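Local coordinates for ribosome inactivating type 1 protein (Iris hollandica, PDB 3MVG) that belongs to the single-chain, type 1 ribosome-inactivating proteins of plants, a family named for its action on ribosomes, at residues I122-N127 and D186-R191; T131-L136 and I153-L158; P40-S45 and V65-N70; N70-A75 and V159-R164; L217-L222 and V231-E236. One frame throughout, in Å; residues are numbered along the deposited sequence.

Interactions 2 and 4 form the buried centre: both use helix 146-164, which meets helix 126-138 in interaction 2 and strand 72-78 in interaction 4, and Ile156 packs directly on Tyr72 and Val73. The first is purely apolar; the second is polar, with Arg164 and Ser160 gripping carbonyls. Interaction 3 lies at the surface and touches interaction 4 through paired strands 61-67 and 72-78, sharing Asn70; it mixes apolar packing with an amide bond, a bridging water and a sulfate. Interaction 1, partly buried, joins the start of helix 126-138 to a distant loop by backbone pairing and a salt bridge, and touches interaction 2 where Ile122 meets Val154. Interaction 5 is a separate hairpin, its centre about 23 Å from that of interaction 4.

Interaction 1 of 5, residues I122-N127 and D186-R191; sequences IDLGIN and DNFRPR. Unlike the reference sequence in segment 186-191: Arg191 (reference Ser).
Arg189 crosses Asp123 obliquely and holds it by a salt bridge. Its CB is 4.2 Å from Ile122 O; CG, anti to the carbonyl carbon (chi1 -69°), passes 3.4 Å from Asp123 OD1, and CD stays beside that same oxygen. NE then donates to Asp123 OD1 over 2.8 Å (N-H...O 156°), the oxygen lying near the guanidinium plane while NE arrives from above the carboxylate plane. The two flat groups are turned 50° from each other, and one nitrogen makes the direct bond. At the tip, NH2 reaches weakly to a water that also accepts from Asp123 N. Behind this pair Leu124 and Phe188 form a single antiparallel bridge of the hydrogen-bonded kind: Leu124 N donates to Phe188 O at 2.8 Å and Phe188 N to Leu124 O at 3.0 Å. In this ribosome-inactivating fold the bridge ties the approach to helix 126-138, with Gly125 at the N-cap position, to the loop that enters helix 192-199. Leu124 CB sits over one face of the Phe188 ring, offset toward the rim, 4.1 Å from Phe188 CZ, and Leu124 CD1 meets Pro190 CD at 3.8 Å. Waters fill in around Asn187: one donates to its OD1 and accepts from Asn127 N, another accepts from its ND2 and donates to Asp123 OD2. Phe188 also packs on Glu236 of the second subunit.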
# COMPACT_ATOMS: atom_id res chain seq x y z
N ILE A 122 4.16 -14.63 15.27
CA ILE A 122 2.88 -14.10 15.76
C ILE A 122 2.05 -13.57 14.60
O ILE A 122 2.47 -12.64 13.90
CB ILE A 122 3.11 -13.00 16.83
CG1 ILE A 122 3.75 -13.62 18.09
CG2 ILE A 122 1.79 -12.27 17.16
CD1 ILE A 122 4.22 -12.62 19.13
N ASP A 123 0.88 -14.17 14.38
CA ASP A 123 -0.03 -13.76 13.30
C ASP A 123 -0.47 -12.31 13.46
O ASP A 123 -0.79 -11.88 14.57
CB ASP A 123 -1.30 -14.63 13.28
CG ASP A 123 -1.07 -16.02 12.73
OD1 ASP A 123 -0.03 -16.29 12.12
OD2 ASP A 123 -1.98 -16.86 12.90
N LEU A 124 -0.49 -11.59 12.35
CA LEU A 124 -1.03 -10.24 12.28
C LEU A 124 -2.17 -10.18 11.29
O LEU A 124 -2.10 -10.75 10.19
CB LEU A 124 0.07 -9.26 11.85
CG LEU A 124 1.29 -9.15 12.77
CD1 LEU A 124 2.28 -8.18 12.17
CD2 LEU A 124 0.90 -8.70 14.18
N GLY A 125 -3.22 -9.47 11.67
CA GLY A 125 -4.42 -9.32 10.85
C GLY A 125 -5.52 -8.80 11.75
O GLY A 125 -5.28 -8.51 12.93
N ILE A 126 -6.73 -8.69 11.21
CA ILE A 126 -7.85 -8.16 11.98
C ILE A 126 -8.29 -9.09 13.12
O ILE A 126 -8.60 -8.62 14.20
CB ILE A 126 -9.00 -7.69 11.05
CG1 ILE A 126 -8.50 -6.61 10.07
CG2 ILE A 126 -10.24 -7.22 11.85
CD1 ILE A 126 -7.84 -5.39 10.72
N ASN A 127 -8.27 -10.40 12.90
CA ASN A 127 -8.59 -11.30 14.00
C ASN A 127 -7.55 -11.24 15.14
O ASN A 127 -7.94 -11.13 16.29
CB ASN A 127 -8.86 -12.73 13.53
CG ASN A 127 -10.27 -12.90 12.98
OD1 ASN A 127 -11.25 -12.58 13.65
ND2 ASN A 127 -10.37 -13.40 11.75
N ASP A 186 -7.59 -12.30 6.43
CA ASP A 186 -6.47 -13.23 6.41
C ASP A 186 -5.32 -12.73 7.27
O ASP A 186 -5.23 -11.55 7.58
CB ASP A 186 -5.98 -13.44 4.98
CG ASP A 186 -7.02 -14.09 4.08
OD1 ASP A 186 -7.94 -14.77 4.59
OD2 ASP A 186 -6.91 -13.92 2.85
N ASN A 187 -4.44 -13.65 7.64
CA ASN A 187 -3.29 -13.35 8.48
C ASN A 187 -1.99 -13.47 7.73
O ASN A 187 -1.90 -14.21 6.74
CB ASN A 187 -3.27 -14.31 9.67
CG ASN A 187 -4.37 -14.03 10.65
OD1 ASN A 187 -4.82 -12.90 10.80
ND2 ASN A 187 -4.82 -15.07 11.34
N PHE A 188 -0.99 -12.74 8.20
CA PHE A 188 0.39 -12.95 7.77
C PHE A 188 1.27 -12.84 9.01
O PHE A 188 0.82 -12.35 10.05
CB PHE A 188 0.80 -11.93 6.68
CG PHE A 188 0.99 -10.53 7.20
CD1 PHE A 188 -0.09 -9.67 7.32
CD2 PHE A 188 2.26 -10.06 7.55
CE1 PHE A 188 0.08 -8.37 7.80
CE2 PHE A 188 2.44 -8.77 8.03
CZ PHE A 188 1.35 -7.92 8.16
N ARG A 189 2.50 -13.31 8.90
CA ARG A 189 3.50 -13.09 9.94
C ARG A 189 4.59 -12.22 9.36
O ARG A 189 4.99 -12.42 8.21
CB ARG A 189 4.05 -14.42 10.45
CG ARG A 189 3.02 -15.19 11.23
CD ARG A 189 3.50 -16.58 11.58
NE ARG A 189 2.56 -17.22 12.50
CZ ARG A 189 2.82 -18.32 13.20
NH1 ARG A 189 4.00 -18.91 13.10
NH2 ARG A 189 1.89 -18.81 14.01
N PRO A 190 5.08 -11.23 10.14
CA PRO A 190 6.04 -10.29 9.58
C PRO A 190 7.32 -10.98 9.18
O PRO A 190 7.85 -11.80 9.94
CB PRO A 190 6.27 -9.29 10.72
CG PRO A 190 5.95 -10.05 11.95
CD PRO A 190 4.82 -10.97 11.56
N ARG A 191 7.79 -10.67 7.98
CA ARG A 191 8.98 -11.25 7.40
C ARG A 191 10.23 -10.60 8.01
O ARG A 191 10.13 -9.58 8.71
CB ARG A 191 8.94 -11.07 5.88
CG ARG A 191 8.99 -9.61 5.45
CD ARG A 191 8.73 -9.36 3.97
NE ARG A 191 7.32 -9.14 3.68
CZ ARG A 191 6.49 -10.06 3.21
NH1 ARG A 191 6.91 -11.30 2.99
NH2 ARG A 191 5.23 -9.76 2.99
O HOH W 1 0.19 -16.65 15.75
O HOH W 2 -3.60 -17.57 10.84
O HOH W 3 -3.20 -9.75 7.76
O HOH W 4 -6.95 -9.40 8.46
O HOH W 5 -7.31 -11.94 10.63
O HOH W 6 -7.88 -15.69 11.76

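Interaction 2 of 5, residues T131-L136 and I153-L158; sequences TAITTL and IVLIQL. Unlike the reference sequence in segment 131-136: Thr134 (reference Ser).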
# COMPACT_ATOMS: atom_id res chain seq x y z
N THR A 131 -8.33 -10.09 18.97
CA THR A 131 -7.93 -10.94 20.08
C THR A 131 -7.02 -10.20 21.06
O THR A 131 -7.16 -10.34 22.28
CB THR A 131 -7.27 -12.21 19.56
OG1 THR A 131 -8.25 -12.96 18.83
CG2 THR A 131 -6.72 -13.07 20.70
N ALA A 132 -6.11 -9.39 20.54
CA ALA A 132 -5.21 -8.61 21.38
C ALA A 132 -5.99 -7.60 22.21
O ALA A 132 -5.72 -7.42 23.40
CB ALA A 132 -4.15 -7.92 20.52
N ILE A 133 -6.98 -6.94 21.60
CA ILE A 133 -7.83 -6.02 22.34
C ILE A 133 -8.57 -6.74 23.46
O ILE A 133 -8.58 -6.28 24.61
CB ILE A 133 -8.85 -5.31 21.43
CG1 ILE A 133 -8.15 -4.45 20.38
CG2 ILE A 133 -9.83 -4.48 22.26
CD1 ILE A 133 -9.07 -4.12 19.19
N THR A 134 -9.19 -7.87 23.14
CA THR A 134 -9.95 -8.64 24.14
C THR A 134 -9.05 -9.08 25.29
O THR A 134 -9.44 -9.01 26.46
CB THR A 134 -10.61 -9.88 23.51
OG1 THR A 134 -11.53 -9.47 22.51
CG2 THR A 134 -11.37 -10.67 24.54
N THR A 135 -7.84 -9.52 24.94
CA THR A 135 -6.89 -10.01 25.94
C THR A 135 -6.51 -8.91 26.91
O THR A 135 -6.56 -9.10 28.13
CB THR A 135 -5.65 -10.62 25.27
OG1 THR A 135 -6.06 -11.71 24.44
CG2 THR A 135 -4.67 -11.13 26.30
N LEU A 136 -6.18 -7.73 26.40
CA LEU A 136 -5.86 -6.61 27.26
C LEU A 136 -7.09 -6.14 28.02
O LEU A 136 -6.99 -5.75 29.19
CB LEU A 136 -5.25 -5.46 26.47
CG LEU A 136 -3.87 -5.73 25.85
CD1 LEU A 136 -3.28 -4.44 25.32
CD2 LEU A 136 -2.89 -6.38 26.85
N ILE A 153 2.64 -6.73 21.32
CA ILE A 153 3.39 -6.96 20.08
C ILE A 153 2.47 -6.80 18.87
O ILE A 153 2.84 -6.16 17.88
CB ILE A 153 4.07 -8.35 20.09
CG1 ILE A 153 5.24 -8.34 21.07
CG2 ILE A 153 4.55 -8.73 18.69
CD1 ILE A 153 5.81 -9.72 21.38
N VAL A 154 1.28 -7.40 18.95
CA VAL A 154 0.29 -7.31 17.87
C VAL A 154 -0.16 -5.86 17.68
O VAL A 154 -0.13 -5.32 16.57
CB VAL A 154 -0.92 -8.23 18.15
CG1 VAL A 154 -2.03 -8.01 17.12
CG2 VAL A 154 -0.49 -9.70 18.14
N LEU A 155 -0.56 -5.21 18.77
CA LEU A 155 -1.12 -3.85 18.68
C LEU A 155 -0.10 -2.80 18.27
O LEU A 155 -0.41 -1.93 17.47
CB LEU A 155 -1.81 -3.46 19.98
CG LEU A 155 -3.02 -4.35 20.32
CD1 LEU A 155 -3.62 -3.97 21.66
CD2 LEU A 155 -4.09 -4.34 19.22
N ILE A 156 1.11 -2.89 18.82
CA ILE A 156 2.18 -1.97 18.42
C ILE A 156 2.44 -2.07 16.92
O ILE A 156 2.55 -1.05 16.24
CB ILE A 156 3.45 -2.21 19.25
CG1 ILE A 156 3.23 -1.72 20.69
CG2 ILE A 156 4.65 -1.51 18.60
CD1 ILE A 156 4.25 -2.23 21.70
N GLN A 157 2.51 -3.28 16.40
CA GLN A 157 2.76 -3.42 14.97
C GLN A 157 1.61 -2.92 14.11
O GLN A 157 1.85 -2.32 13.07
CB GLN A 157 3.14 -4.85 14.62
CG GLN A 157 4.49 -5.25 15.16
CD GLN A 157 4.85 -6.65 14.74
OE1 GLN A 157 5.61 -6.85 13.80
NE2 GLN A 157 4.26 -7.62 15.42
N LEU A 158 0.38 -3.15 14.54
CA LEU A 158 -0.79 -2.79 13.73
C LEU A 158 -1.26 -1.35 13.92
O LEU A 158 -2.14 -0.90 13.18
CB LEU A 158 -1.93 -3.79 13.95
CG LEU A 158 -1.60 -5.21 13.51
CD1 LEU A 158 -2.74 -6.15 13.87
CD2 LEU A 158 -1.35 -5.26 12.02
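Ala132 and Leu155 make the central touch between helices 126-138 and 146-164: Ala132 CB rests 3.7 Å from Leu155 CG and 3.8 Å from Leu155 CD2, pressing on the branch point of the leucine. Leu155 CD1 goes on to Leu136, one helical turn beyond Ala132, and the two leucines meet tip to tip with Leu155 CD1 and Leu136 CD1 3.7 Å apart. Val154 CG1, set anti to its backbone N (chi1 173°), stands 4.0 Å from Ala132 CB. Ile133 CG1 adds a looser touch on Leu155 CD2 at 4.2 Å. The short segments cross at -130° with their axes 9.7 Å apart. In the next shell, Leu136 also packs on Val148 and on Tyr76 of strand 72-78, while Val154 rests on Ile122, which joins this helix pair to the sheet and to the loop before helix 126-138. The hydroxyl of Thr135 bonds within its own helix, to Thr131 O, and not across the contact. What crosses the interface is therefore saturated hydrocarbon surface alone, so the two helices are joined here by shape and burial rather than by directional bonds.

Interaction 3 of 5, residues P40-S45 and V65-N70; sequences PAQSGS and VLNRVN. With SO4 (sulfate ion), chain C.
Pro40 and Val69 bring the two backbones to 5.1 Å, CA to CA, where the surface loop 40-45 lies against the turn that follows strand 61-67. That turn is an Asx turn: Asn67 OD1 accepts from Val69 N at 3.0 Å, the donor standing well above the plane of the side-chain amide, and Asn70 N bonds back to Asn67 O. Chi1 of -179° sets Asn67 CG anti to its backbone N, and the amide reaches the loop with ND2, which donates to Gln42 OE1 at 3.2 Å. The bond is nearly straight at the hydrogen (172°) and lies in the Asn67 amide plane, but it reaches the Gln42 carbonyl from above its plane; the two amides are 54° apart. Beside this bond Val69 CG2 packs 3.5 Å from Gln42 CA. A water donates to both Pro40 O and Val69 O and so links the two backbones. Pro40 also meets Arg68: its ring CG sits 3.7 Å above the plane of the Arg68 guanidinium, over the centre. Backbone carbonyls of Arg26, Ser28 and Gln47 also accept from this arginine, and these partners would hold its flat group in place against the proline. The edge of the guanidinium faces a sulfate ion, probably from the crystallisation liquor: Arg68 NH1 donates to O1, and Arg68 NH2 to O3 at 2.9 Å.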
# COMPACT_ATOMS: atom_id res chain seq x y z
N PRO A 40 6.54 15.64 16.58
CA PRO A 40 6.90 16.76 17.45
C PRO A 40 8.17 16.52 18.26
O PRO A 40 8.64 15.39 18.42
CB PRO A 40 5.71 16.90 18.40
CG PRO A 40 4.86 15.75 18.18
CD PRO A 40 5.22 15.07 16.92
N ALA A 41 8.72 17.62 18.76
CA ALA A 41 9.71 17.58 19.82
C ALA A 41 9.01 17.31 21.16
O ALA A 41 7.85 17.70 21.35
CB ALA A 41 10.47 18.90 19.88
N GLN A 42 9.69 16.63 22.08
CA GLN A 42 9.10 16.37 23.40
C GLN A 42 8.95 17.67 24.19
O GLN A 42 9.91 18.43 24.33
CB GLN A 42 9.91 15.32 24.17
CG GLN A 42 9.14 14.69 25.34
CD GLN A 42 9.37 13.19 25.50
OE1 GLN A 42 9.17 12.40 24.57
NE2 GLN A 42 9.76 12.78 26.70
N SER A 43 7.73 17.94 24.67
CA SER A 43 7.44 19.16 25.42
C SER A 43 7.39 18.92 26.93
O SER A 43 7.57 19.86 27.71
CB SER A 43 6.12 19.79 24.96
OG SER A 43 5.00 19.05 25.41
N GLY A 44 7.15 17.68 27.32
CA GLY A 44 6.97 17.33 28.73
C GLY A 44 5.56 17.57 29.23
O GLY A 44 5.28 17.43 30.42
N SER A 45 4.66 17.93 28.31
CA SER A 45 3.26 18.18 28.65
C SER A 45 2.32 17.17 28.00
O SER A 45 2.74 16.37 27.15
CB SER A 45 2.86 19.60 28.24
OG SER A 45 2.63 19.67 26.85
N VAL A 65 -2.15 4.52 24.86
CA VAL A 65 -1.59 5.86 25.00
C VAL A 65 -0.33 5.89 24.17
O VAL A 65 0.60 5.11 24.40
CB VAL A 65 -1.28 6.20 26.47
CG1 VAL A 65 -0.79 7.65 26.59
CG2 VAL A 65 -2.51 5.96 27.35
N LEU A 66 -0.30 6.77 23.17
CA LEU A 66 0.88 6.96 22.35
C LEU A 66 1.59 8.24 22.73
O LEU A 66 0.96 9.22 23.15
CB LEU A 66 0.52 6.97 20.86
CG LEU A 66 0.38 5.59 20.21
CD1 LEU A 66 -0.76 4.78 20.83
CD2 LEU A 66 0.18 5.74 18.70
N ASN A 67 2.91 8.22 22.61
CA ASN A 67 3.72 9.41 22.67
C ASN A 67 3.81 9.93 21.23
O ASN A 67 4.29 9.24 20.34
CB ASN A 67 5.09 9.06 23.23
CG ASN A 67 6.01 10.26 23.36
OD1 ASN A 67 5.66 11.39 22.99
ND2 ASN A 67 7.20 10.02 23.89
N ARG A 68 3.32 11.14 20.99
CA ARG A 68 3.37 11.72 19.65
C ARG A 68 4.81 11.90 19.14
O ARG A 68 5.04 11.89 17.93
CB ARG A 68 2.65 13.07 19.61
CG ARG A 68 1.14 13.00 19.81
CD ARG A 68 0.48 14.39 19.90
NE ARG A 68 0.66 15.15 18.66
CZ ARG A 68 1.18 16.37 18.56
NH1 ARG A 68 1.56 17.06 19.63
NH2 ARG A 68 1.28 16.93 17.36
N VAL A 69 5.77 12.05 20.05
CA VAL A 69 7.17 12.22 19.67
C VAL A 69 7.70 11.03 18.86
O VAL A 69 8.46 11.21 17.92
CB VAL A 69 8.06 12.49 20.93
CG1 VAL A 69 9.54 12.61 20.57
CG2 VAL A 69 7.60 13.74 21.64
N ASN A 70 7.27 9.82 19.21
CA ASN A 70 7.78 8.65 18.51
C ASN A 70 6.70 7.72 17.97
O ASN A 70 7.00 6.65 17.42
CB ASN A 70 8.80 7.89 19.37
CG ASN A 70 8.19 7.28 20.61
OD1 ASN A 70 7.00 7.43 20.88
ND2 ASN A 70 9.02 6.56 21.37
S SO4 C . 3.33 20.19 18.16
O1 SO4 C . 2.86 19.83 19.44
O2 SO4 C . 4.68 19.94 17.85
O3 SO4 C . 2.66 19.48 17.19
O4 SO4 C . 2.98 21.60 18.04
O HOH W 7 9.94 13.28 17.13

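Interaction 4 of 5, residues N70-A75 and V159-R164; sequences NAYVVA and VSETAR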
# COMPACT_ATOMS: atom_id res chain seq x y z
N ASN A 70 7.27 9.82 19.21
CA ASN A 70 7.78 8.65 18.51
C ASN A 70 6.70 7.72 17.97
O ASN A 70 7.00 6.65 17.42
CB ASN A 70 8.80 7.89 19.37
CG ASN A 70 8.19 7.28 20.61
OD1 ASN A 70 7.00 7.43 20.88
ND2 ASN A 70 9.02 6.56 21.37
N ALA A 71 5.44 8.13 18.11
CA ALA A 71 4.27 7.35 17.66
C ALA A 71 4.15 5.99 18.34
O ALA A 71 3.48 5.09 17.82
CB ALA A 71 4.27 7.20 16.13
N TYR A 72 4.76 5.84 19.51
CA TYR A 72 4.85 4.54 20.16
C TYR A 72 4.02 4.45 21.44
O TYR A 72 3.74 5.45 22.10
CB TYR A 72 6.31 4.24 20.49
CG TYR A 72 6.67 2.76 20.51
CD1 TYR A 72 6.86 2.08 21.71
CD2 TYR A 72 6.83 2.07 19.31
CE1 TYR A 72 7.22 0.73 21.72
CE2 TYR A 72 7.20 0.73 19.31
CZ TYR A 72 7.38 0.07 20.51
OH TYR A 72 7.73 -1.27 20.49
N VAL A 73 3.64 3.23 21.78
CA VAL A 73 2.80 2.96 22.95
C VAL A 73 3.59 3.14 24.24
O VAL A 73 4.70 2.61 24.35
CB VAL A 73 2.21 1.53 22.88
CG1 VAL A 73 1.45 1.18 24.14
CG2 VAL A 73 1.30 1.38 21.67
N VAL A 74 3.02 3.87 25.21
CA VAL A 74 3.63 4.03 26.54
C VAL A 74 2.77 3.45 27.67
O VAL A 74 3.26 3.21 28.78
CB VAL A 74 3.95 5.52 26.86
CG1 VAL A 74 4.90 6.12 25.81
CG2 VAL A 74 2.68 6.36 27.00
N ALA A 75 1.50 3.19 27.38
CA ALA A 75 0.54 2.74 28.39
C ALA A 75 -0.73 2.32 27.69
O ALA A 75 -0.91 2.58 26.50
CB ALA A 75 0.24 3.87 29.36
N VAL A 159 -0.67 -0.64 14.88
CA VAL A 159 -1.00 0.76 15.11
C VAL A 159 0.25 1.63 14.89
O VAL A 159 0.26 2.45 13.97
CB VAL A 159 -1.61 0.98 16.52
CG1 VAL A 159 -1.81 2.45 16.79
CG2 VAL A 159 -2.93 0.22 16.65
N SER A 160 1.29 1.45 15.71
CA SER A 160 2.50 2.28 15.60
C SER A 160 3.31 2.00 14.34
O SER A 160 3.72 2.93 13.64
CB SER A 160 3.39 2.09 16.82
OG SER A 160 2.73 2.48 18.01
N GLU A 161 3.57 0.73 14.05
CA GLU A 161 4.46 0.42 12.93
C GLU A 161 3.83 0.70 11.58
O GLU A 161 4.50 1.15 10.65
CB GLU A 161 4.99 -1.02 12.98
CG GLU A 161 5.78 -1.38 14.25
CD GLU A 161 7.13 -0.70 14.38
OE1 GLU A 161 7.49 0.15 13.54
OE2 GLU A 161 7.84 -1.05 15.34
N THR A 162 2.53 0.42 11.45
CA THR A 162 1.79 0.77 10.23
C THR A 162 1.64 2.29 10.07
O THR A 162 1.66 2.79 8.95
CB THR A 162 0.42 0.09 10.21
OG1 THR A 162 -0.22 0.39 11.45
CG2 THR A 162 0.55 -1.43 10.05
N ALA A 163 1.48 3.02 11.18
CA ALA A 163 1.49 4.48 11.09
C ALA A 163 2.85 4.97 10.56
O ALA A 163 2.90 5.87 9.73
CB ALA A 163 1.21 5.11 12.46
N ARG A 164 3.94 4.36 11.03
CA ARG A 164 5.29 4.74 10.61
C ARG A 164 5.61 4.34 9.18
O ARG A 164 6.33 5.06 8.49
CB ARG A 164 6.33 4.12 11.54
CG ARG A 164 6.35 4.68 12.94
CD ARG A 164 7.28 3.82 13.77
NE ARG A 164 7.48 4.33 15.12
CZ ARG A 164 8.22 3.71 16.03
NH1 ARG A 164 8.81 2.56 15.74
NH2 ARG A 164 8.37 4.25 17.23
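Asn70 O is gripped by two nitrogens of Arg164: NH2 donates at 2.8 Å in a nearly straight bond (N-H...O 166°), and NE adds a weak one at 3.3 Å. The oxygen lies in the guanidinium plane, at its edge. The acceptor belongs to an Asx turn, with Asn70 OD1 taking Tyr72 N, which runs into a G1 beta bulge where Ala71 and Tyr72 both face Asn67 on the neighbouring strand. Thus the entry to strand 72-78 of the main sheet is fixed to the last turns of helix 146-164. With chi2 172° and chi3 175° the Arg164 chain is extended from CG to NE and carries the guanidinium to the turn; NH2 also passes 3.4 Å from Tyr72 CD2, the guanidinium and ring lying within 24° of parallel. Arg164 NH1 forms a long salt bridge with Glu161 OE1 within the helix. Beyond the two segments, Arg164 has a cation-pi contact with Trp201 and NH2 donates to a bound glycerol. The carbonyl, Glu161 and Trp201 probably help to offset the charge of the buried Arg164. The other ends are held too: Tyr72 OH bonds Gly106 O, and Glu161 OE2 bonds Tyr108 OH. One turn back along the helix, where it widens into a pi-type turn, Ser160 OG donates to Ala71 O at 2.7 Å, in the carbonyl plane and on a lone pair.

Interaction 5 of 5, residues L217-L222 and V231-E236; sequences LQPVKL and VISDVE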
# COMPACT_ATOMS: atom_id res chain seq x y z
N LEU A 217 23.25 11.01 3.22
CA LEU A 217 24.67 11.04 3.58
C LEU A 217 25.19 9.62 3.83
O LEU A 217 26.33 9.30 3.49
CB LEU A 217 24.90 11.91 4.82
CG LEU A 217 24.41 13.37 4.81
CD1 LEU A 217 24.75 14.03 6.14
CD2 LEU A 217 25.00 14.18 3.64
N GLN A 218 24.35 8.78 4.43
CA GLN A 218 24.69 7.40 4.73
C GLN A 218 23.58 6.48 4.22
O GLN A 218 22.55 6.33 4.88
CB GLN A 218 24.92 7.20 6.23
CG GLN A 218 26.14 7.93 6.80
CD GLN A 218 27.46 7.47 6.18
OE1 GLN A 218 27.64 6.29 5.86
NE2 GLN A 218 28.39 8.41 6.03
N PRO A 219 23.79 5.86 3.04
CA PRO A 219 22.81 4.91 2.53
C PRO A 219 22.48 3.80 3.53
O PRO A 219 23.34 3.35 4.29
CB PRO A 219 23.49 4.36 1.28
CG PRO A 219 24.30 5.53 0.78
CD PRO A 219 24.82 6.18 2.04
N VAL A 220 21.22 3.37 3.53
CA VAL A 220 20.70 2.45 4.53
C VAL A 220 20.43 1.09 3.89
O VAL A 220 19.56 0.96 3.03
CB VAL A 220 19.39 3.00 5.17
CG1 VAL A 220 18.86 2.04 6.23
CG2 VAL A 220 19.62 4.39 5.77
N LYS A 221 21.18 0.08 4.31
CA LYS A 221 20.94 -1.28 3.84
C LYS A 221 19.80 -1.91 4.63
O LYS A 221 19.77 -1.85 5.86
CB LYS A 221 22.21 -2.13 3.96
CG LYS A 221 22.06 -3.53 3.39
CD LYS A 221 23.30 -4.39 3.63
CE LYS A 221 23.50 -4.71 5.11
NZ LYS A 221 22.63 -5.81 5.58
N LEU A 222 18.87 -2.53 3.90
CA LEU A 222 17.73 -3.22 4.50
C LEU A 222 17.64 -4.65 4.01
O LEU A 222 17.82 -4.92 2.82
CB LEU A 222 16.42 -2.51 4.15
CG LEU A 222 16.18 -1.09 4.67
CD1 LEU A 222 14.88 -0.56 4.09
CD2 LEU A 222 16.14 -1.05 6.18
N VAL A 231 19.37 -1.37 -0.87
CA VAL A 231 19.96 -0.19 -0.25
C VAL A 231 19.09 1.02 -0.56
O VAL A 231 18.73 1.26 -1.72
CB VAL A 231 21.41 0.05 -0.72
CG1 VAL A 231 21.99 1.32 -0.10
CG2 VAL A 231 22.29 -1.17 -0.40
N ILE A 232 18.75 1.76 0.49
CA ILE A 232 17.98 3.00 0.36
C ILE A 232 18.95 4.18 0.42
O ILE A 232 19.61 4.38 1.44
CB ILE A 232 16.92 3.13 1.49
CG1 ILE A 232 16.12 1.83 1.67
CG2 ILE A 232 16.01 4.35 1.26
CD1 ILE A 232 15.36 1.34 0.44
N SER A 233 19.02 4.95 -0.66
CA SER A 233 20.06 5.97 -0.81
C SER A 233 19.52 7.39 -0.94
O SER A 233 20.28 8.35 -1.01
CB SER A 233 20.93 5.67 -2.03
OG SER A 233 21.60 4.44 -1.86
N ASP A 234 18.20 7.54 -1.00
CA ASP A 234 17.61 8.86 -1.17
C ASP A 234 16.22 8.96 -0.54
O ASP A 234 15.60 7.93 -0.23
CB ASP A 234 17.62 9.30 -2.64
CG ASP A 234 16.85 8.36 -3.53
OD1 ASP A 234 17.47 7.71 -4.40
OD2 ASP A 234 15.62 8.25 -3.38
N VAL A 235 15.75 10.19 -0.36
CA VAL A 235 14.47 10.43 0.28
C VAL A 235 13.30 9.83 -0.50
O VAL A 235 12.40 9.24 0.08
CB VAL A 235 14.21 11.92 0.47
CG1 VAL A 235 12.85 12.10 1.11
CG2 VAL A 235 15.29 12.54 1.33
N GLU A 236 13.33 9.99 -1.82
CA GLU A 236 12.23 9.50 -2.65
C GLU A 236 12.06 8.00 -2.48
O GLU A 236 10.94 7.52 -2.34
CB GLU A 236 12.41 9.90 -4.12
CG GLU A 236 11.27 9.43 -5.01
CD GLU A 236 11.53 8.05 -5.60
OE1 GLU A 236 12.58 7.86 -6.24
OE2 GLU A 236 10.68 7.15 -5.42
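Leu222 CG and Ile232 CG1 are both set anti to their carbonyl carbons (chi1 -65° and -47°), and the extended chi2 of Leu222 (175°) then carries its CD1 to 3.6 Å from Ile232 CG1 across a beta hairpin. Strands 215-223 and 229-234 are its two antiparallel arms. Val220 and Ile232 form the hydrogen-bonded pair: Val220 N donates to Ile232 O and Ile232 N to Val220 O, each at 2.8 Å and almost straight at the hydrogen. Beside it Lys221 and Val231 are a non-hydrogen-bonded pair, their CA atoms 4.3 Å apart, with both side chains on the more exposed face. The opposite face, carrying Val220 and Ile232, is buried: Val220 packs on Thr203 and Glu207 of helix 201-210, Ile232 on Lys237 and Ala238 of helix 235-240. The hairpin is thereby seated on helices that flank it in the chain, while its second strand runs straight into one of them, N-capped at Asp234. Just past the corner the chain turns at Leu217 and Gln218, the Pro219 ring touches two residues of the partner strand. Its CB lies 3.7 Å from Val231 CG1 and equally 3.7 Å from Ser233 OG.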